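Local structure of cytosol aminopeptidase (Coxiella burnetii, 3IJ3) at residues 54-57 with 58-61; 158-161 with 162-166. The protein is a cytosol aminopeptidase of the M17 family, probably a manganese-dependent metalloenzyme that removes amino acids from the N-terminus of peptides. All blocks are in the same frame, centred on the assembly; numbering follows the deposited sequence.

Interaction 1. Residues 54-57 with 58-61; sequences TQDA and RTQQ
Asp-56 is the N-cap of helix 57-66, and its OD1 accepts two bonds from Thr-59. The Thr-59 hydroxyl donates through OG1 to Asp-56 OD1 at 2.7 Å. The backbone N of Thr-59 donates to the same OD1 at 2.9 Å, nearly in line with the C-O bond. The two donors arrive from opposite faces of the carboxylate plane. Asp-56 CG sits between its own backbone N and carbonyl carbon (chi1 66°), which swings OD1 back toward the N-H of Thr-59. Behind the cap, Gln-60 N donates to Asp-56 O at 3.0 Å. Gln-61 N donates to Ala-57 O, so the helical pattern starts at once.

Gln-60 adds a side-chain bond. Its chain runs out extended, and NE2 donates to Gln-55 O at 2.9 Å. NE2 stands above the carbonyl plane, yet Gln-55 O lies in the plane of the Gln-60 amide. Gln-55 CB and CG lie against the Thr-59 methyl, with Gln-55 CB 3.7 Å from Thr-59 CG2. The bend at chi2 (-64°) folds the amide back so that OE1 also nears the methyl. Gln-86 of strand 85-91 touches both side chains. Arg-58 packs on Arg-58 of a second subunit.

Thr-59 thus divides its work: hydroxyl to the cap, methyl to Gln-55. The Asp-56 carboxylate beside the N-H groups of the first helical turn probably interacts favourably with the helix dipole.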
loop_
_atom_site.group_PDB
_atom_site.type_symbol
_atom_site.label_atom_id
_atom_site.label_comp_id
_atom_site.label_asym_id
_atom_site.label_seq_id
_atom_site.Cartn_x
_atom_site.Cartn_y
_atom_site.Cartn_z
ATOM N N THR A 54 -58.948 -11.439 23.067
ATOM C CA THR A 54 -59.531 -10.495 24.021
ATOM C C THR A 54 -60.022 -9.209 23.353
ATOM O O THR A 54 -60.616 -8.350 24.018
ATOM C CB THR A 54 -58.512 -10.071 25.118
ATOM O OG1 THR A 54 -57.483 -9.211 24.574
ATOM C CG2 THR A 54 -57.884 -11.300 25.786
ATOM N N GLN A 55 -59.777 -9.074 22.050
ATOM C CA GLN A 55 -60.131 -7.860 21.323
ATOM C C GLN A 55 -61.405 -8.001 20.524
ATOM O O GLN A 55 -61.877 -9.114 20.294
ATOM C CB GLN A 55 -58.975 -7.491 20.382
ATOM C CG GLN A 55 -57.676 -7.283 21.129
ATOM C CD GLN A 55 -57.745 -6.113 22.065
ATOM O OE1 GLN A 55 -57.921 -4.977 21.630
ATOM N NE2 GLN A 55 -57.579 -6.373 23.363
ATOM N N ASP A 56 -61.950 -6.863 20.090
ATOM C CA ASP A 56 -63.175 -6.879 19.294
ATOM C C ASP A 56 -62.924 -7.375 17.857
ATOM O O ASP A 56 -61.772 -7.554 17.424
ATOM C CB ASP A 56 -63.909 -5.517 19.324
ATOM C CG ASP A 56 -63.140 -4.388 18.647
ATOM O OD1 ASP A 56 -62.164 -4.642 17.901
ATOM O OD2 ASP A 56 -63.548 -3.212 18.847
ATOM N N ALA A 57 -64.019 -7.600 17.134
ATOM C CA ALA A 57 -63.967 -8.136 15.769
ATOM C C ALA A 57 -63.081 -7.337 14.819
ATOM O O ALA A 57 -62.193 -7.902 14.153
ATOM C CB ALA A 57 -65.389 -8.233 15.201
ATOM N N ARG A 58 -63.322 -6.031 14.763
ATOM C CA ARG A 58 -62.571 -5.126 13.893
ATOM C C ARG A 58 -61.062 -5.177 14.181
ATOM O O ARG A 58 -60.249 -5.188 13.243
ATOM C CB ARG A 58 -63.105 -3.690 14.042
ATOM C CG ARG A 58 -62.262 -2.623 13.355
ATOM C CD ARG A 58 -62.792 -1.197 13.592
ATOM N NE ARG A 58 -64.053 -0.968 12.885
ATOM C CZ ARG A 58 -65.265 -0.846 13.434
ATOM N NH1 ARG A 58 -65.440 -0.871 14.756
ATOM N NH2 ARG A 58 -66.319 -0.644 12.640
ATOM N N THR A 59 -60.687 -5.223 15.461
ATOM C CA THR A 59 -59.277 -5.278 15.863
ATOM C C THR A 59 -58.642 -6.614 15.411
ATOM O O THR A 59 -57.529 -6.644 14.851
ATOM C CB THR A 59 -59.148 -5.058 17.379
ATOM O OG1 THR A 59 -59.650 -3.752 17.698
ATOM C CG2 THR A 59 -57.704 -5.156 17.828
ATOM N N GLN A 60 -59.359 -7.716 15.633
ATOM C CA GLN A 60 -58.871 -9.021 15.193
ATOM C C GLN A 60 -58.671 -9.039 13.669
ATOM O O GLN A 60 -57.637 -9.519 13.187
ATOM C CB GLN A 60 -59.793 -10.163 15.642
ATOM C CG GLN A 60 -59.960 -10.256 17.164
ATOM C CD GLN A 60 -60.606 -11.556 17.616
ATOM O OE1 GLN A 60 -60.245 -12.626 17.133
ATOM N NE2 GLN A 60 -61.529 -11.473 18.579
ATOM N N GLN A 61 -59.632 -8.509 12.914
ATOM C CA GLN A 61 -59.507 -8.474 11.436
ATOM C C GLN A 61 -58.321 -7.631 10.981
ATOM O O GLN A 61 -57.561 -8.018 10.060
ATOM C CB GLN A 61 -60.764 -7.877 10.794
ATOM C CG GLN A 61 -62.064 -8.685 10.999
ATOM C CD GLN A 61 -62.143 -9.942 10.139
ATOM O OE1 GLN A 61 -61.194 -10.294 9.404
ATOM N NE2 GLN A 61 -63.292 -10.633 10.222
#

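Interaction 2. Residues 158-161 with 162-166; sequences AHRK and RVTDW. With SO4 (sulfate ion), chain H.
Helix 157-178 carries an i to i+4 salt bridge between Lys-161 and Asp-165 in its opening turns. The Lys-161 chain runs extended until it bends at chi4 (-46°), and NZ reaches Asp-165 OD2 at 2.6 Å on the syn lone pair. A water spans the same pair, accepting from NZ and donating to Asp-165 OD1. NZ also donates to Leu-289 O, and Gln-290 NE2 donates to OD2, so the bridge ties the helix to the end of helix 275-289.

Ordinary helical bonds lie alongside. Val-163 N donates to His-159 O at 3.0 Å. Asp-165 N donates to Lys-161 O at 2.8 Å. On another flank His-159 ND1 is bonded to Glu-127 of helix 123-135.

A sulfate, probably from the crystallisation liquor, rests against Arg-162. Its O4 lies over one face of the guanidinium, 3.2 Å from Arg-162 NE. The NH1 to O3 approach is very short and its geometry doubtful. Gln-290 NE2 also binds the sulfate, while Arg-162 NH2 forms a salt bridge with Glu-478 of helix 470-481. One further water, within reach of sulfate O1, accepts from Arg-162 N at 2.9 Å.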
loop_
_atom_site.group_PDB
_atom_site.type_symbol
_atom_site.label_atom_id
_atom_site.label_comp_id
_atom_site.label_asym_id
_atom_site.label_seq_id
_atom_site.Cartn_x
_atom_site.Cartn_y
_atom_site.Cartn_z
ATOM N N ALA A 158 -42.868 9.442 38.764
ATOM C CA ALA A 158 -41.996 8.527 39.522
ATOM C C ALA A 158 -40.661 8.239 38.832
ATOM O O ALA A 158 -39.663 7.927 39.490
ATOM C CB ALA A 158 -42.739 7.211 39.796
ATOM N N HIS A 159 -40.632 8.360 37.508
ATOM C CA HIS A 159 -39.435 8.064 36.740
ATOM C C HIS A 159 -38.874 9.268 36.021
ATOM O O HIS A 159 -37.848 9.165 35.354
ATOM C CB HIS A 159 -39.775 7.013 35.680
ATOM C CG HIS A 159 -40.342 5.762 36.259
ATOM N ND1 HIS A 159 -39.547 4.772 36.795
ATOM C CD2 HIS A 159 -41.620 5.353 36.418
ATOM C CE1 HIS A 159 -40.317 3.797 37.244
ATOM N NE2 HIS A 159 -41.578 4.127 37.036
ATOM N N ARG A 160 -39.511 10.414 36.198
ATOM C CA ARG A 160 -39.162 11.616 35.444
ATOM C C ARG A 160 -37.745 12.122 35.647
ATOM O O ARG A 160 -37.043 12.400 34.659
ATOM C CB ARG A 160 -40.179 12.704 35.752
ATOM C CG ARG A 160 -40.155 13.930 34.851
ATOM C CD ARG A 160 -41.448 14.726 35.127
ATOM N NE ARG A 160 -42.657 13.947 34.781
ATOM C CZ ARG A 160 -43.905 14.241 35.183
ATOM N NH1 ARG A 160 -44.120 15.292 35.975
ATOM N NH2 ARG A 160 -44.944 13.470 34.820
ATOM N N LYS A 161 -37.317 12.244 36.906
ATOM C CA LYS A 161 -35.977 12.746 37.194
ATOM C C LYS A 161 -34.887 11.807 36.645
ATOM O O LYS A 161 -33.938 12.243 35.983
ATOM C CB LYS A 161 -35.755 12.944 38.697
ATOM C CG LYS A 161 -34.410 13.659 39.027
ATOM C CD LYS A 161 -34.047 13.616 40.491
ATOM C CE LYS A 161 -32.892 14.548 40.811
ATOM N NZ LYS A 161 -31.755 14.472 39.873
ATOM N N ARG A 162 -35.005 10.519 36.939
ATOM C CA ARG A 162 -33.976 9.576 36.493
ATOM C C ARG A 162 -33.895 9.507 34.972
ATOM O O ARG A 162 -32.796 9.500 34.404
ATOM C CB ARG A 162 -34.270 8.199 37.038
ATOM C CG ARG A 162 -33.178 7.191 36.789
ATOM C CD ARG A 162 -31.988 7.392 37.661
ATOM N NE ARG A 162 -32.332 7.256 39.082
ATOM C CZ ARG A 162 -31.442 7.068 40.053
ATOM N NH1 ARG A 162 -31.853 6.962 41.312
ATOM N NH2 ARG A 162 -30.146 6.958 39.772
ATOM N N VAL A 163 -35.037 9.420 34.302
ATOM C CA VAL A 163 -35.029 9.359 32.845
ATOM C C VAL A 163 -34.497 10.674 32.223
ATOM O O VAL A 163 -33.699 10.641 31.281
ATOM C CB VAL A 163 -36.426 8.978 32.281
ATOM C CG1 VAL A 163 -36.461 9.198 30.773
ATOM C CG2 VAL A 163 -36.771 7.535 32.663
ATOM N N THR A 164 -34.916 11.808 32.780
ATOM C CA THR A 164 -34.483 13.106 32.269
ATOM C C THR A 164 -32.983 13.304 32.468
ATOM O O THR A 164 -32.284 13.728 31.545
ATOM C CB THR A 164 -35.245 14.272 32.925
ATOM O OG1 THR A 164 -36.646 14.122 32.682
ATOM C CG2 THR A 164 -34.777 15.617 32.344
ATOM N N ASP A 165 -32.502 12.966 33.660
ATOM C CA ASP A 165 -31.083 13.086 34.016
ATOM C C ASP A 165 -30.256 12.275 32.995
ATOM O O ASP A 165 -29.265 12.774 32.447
ATOM C CB ASP A 165 -30.776 12.567 35.439
ATOM C CG ASP A 165 -31.208 13.521 36.558
ATOM O OD1 ASP A 165 -31.635 14.656 36.266
ATOM O OD2 ASP A 165 -31.098 13.128 37.741
ATOM N N TRP A 166 -30.658 11.028 32.740
ATOM C CA TRP A 166 -29.930 10.211 31.778
ATOM C C TRP A 166 -30.028 10.715 30.343
ATOM O O TRP A 166 -29.028 10.731 29.640
ATOM C CB TRP A 166 -30.333 8.719 31.829
ATOM C CG TRP A 166 -29.582 7.953 32.853
ATOM C CD1 TRP A 166 -30.080 7.357 33.967
ATOM C CD2 TRP A 166 -28.166 7.720 32.868
ATOM N NE1 TRP A 166 -29.066 6.757 34.676
ATOM C CE2 TRP A 166 -27.882 6.965 34.016
ATOM C CE3 TRP A 166 -27.121 8.073 32.016
ATOM C CZ2 TRP A 166 -26.588 6.563 34.338
ATOM C CZ3 TRP A 166 -25.833 7.684 32.335
ATOM C CH2 TRP A 166 -25.579 6.929 33.484
HETATM S S SO4 H . -34.104 9.811 41.374
HETATM O O1 SO4 H . -35.554 9.871 41.177
HETATM O O2 SO4 H . -33.706 10.793 42.383
HETATM O O3 SO4 H . -33.731 8.487 41.853
HETATM O O4 SO4 H . -33.424 10.096 40.118
HETATM O O HOH W 1 -36.791 9.261 38.837
HETATM O O HOH W 2 -32.348 16.451 38.131
#

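Both interactions lie at the start of a helix: interaction 1 joins the loop before helix 57-66 to its first turn, and interaction 2 lies within the opening turns of helix 157-178. Interaction 1 is a surface contact in the N-terminal domain, its centre about 44 Å from the centre of the chain, where a second subunit packs against Arg-58 and Gln-61. The centre of interaction 2 is about 18 Å from that of the chain. Its helix follows strand 151-154 and meets helices 275-289 and 470-481. The two contact centres are about 36 Å apart and the nearest atoms about 24 Å. Neither includes a residue of the lithium site, formed by Lys-250, Asp-255, Asp-273 and Glu-334.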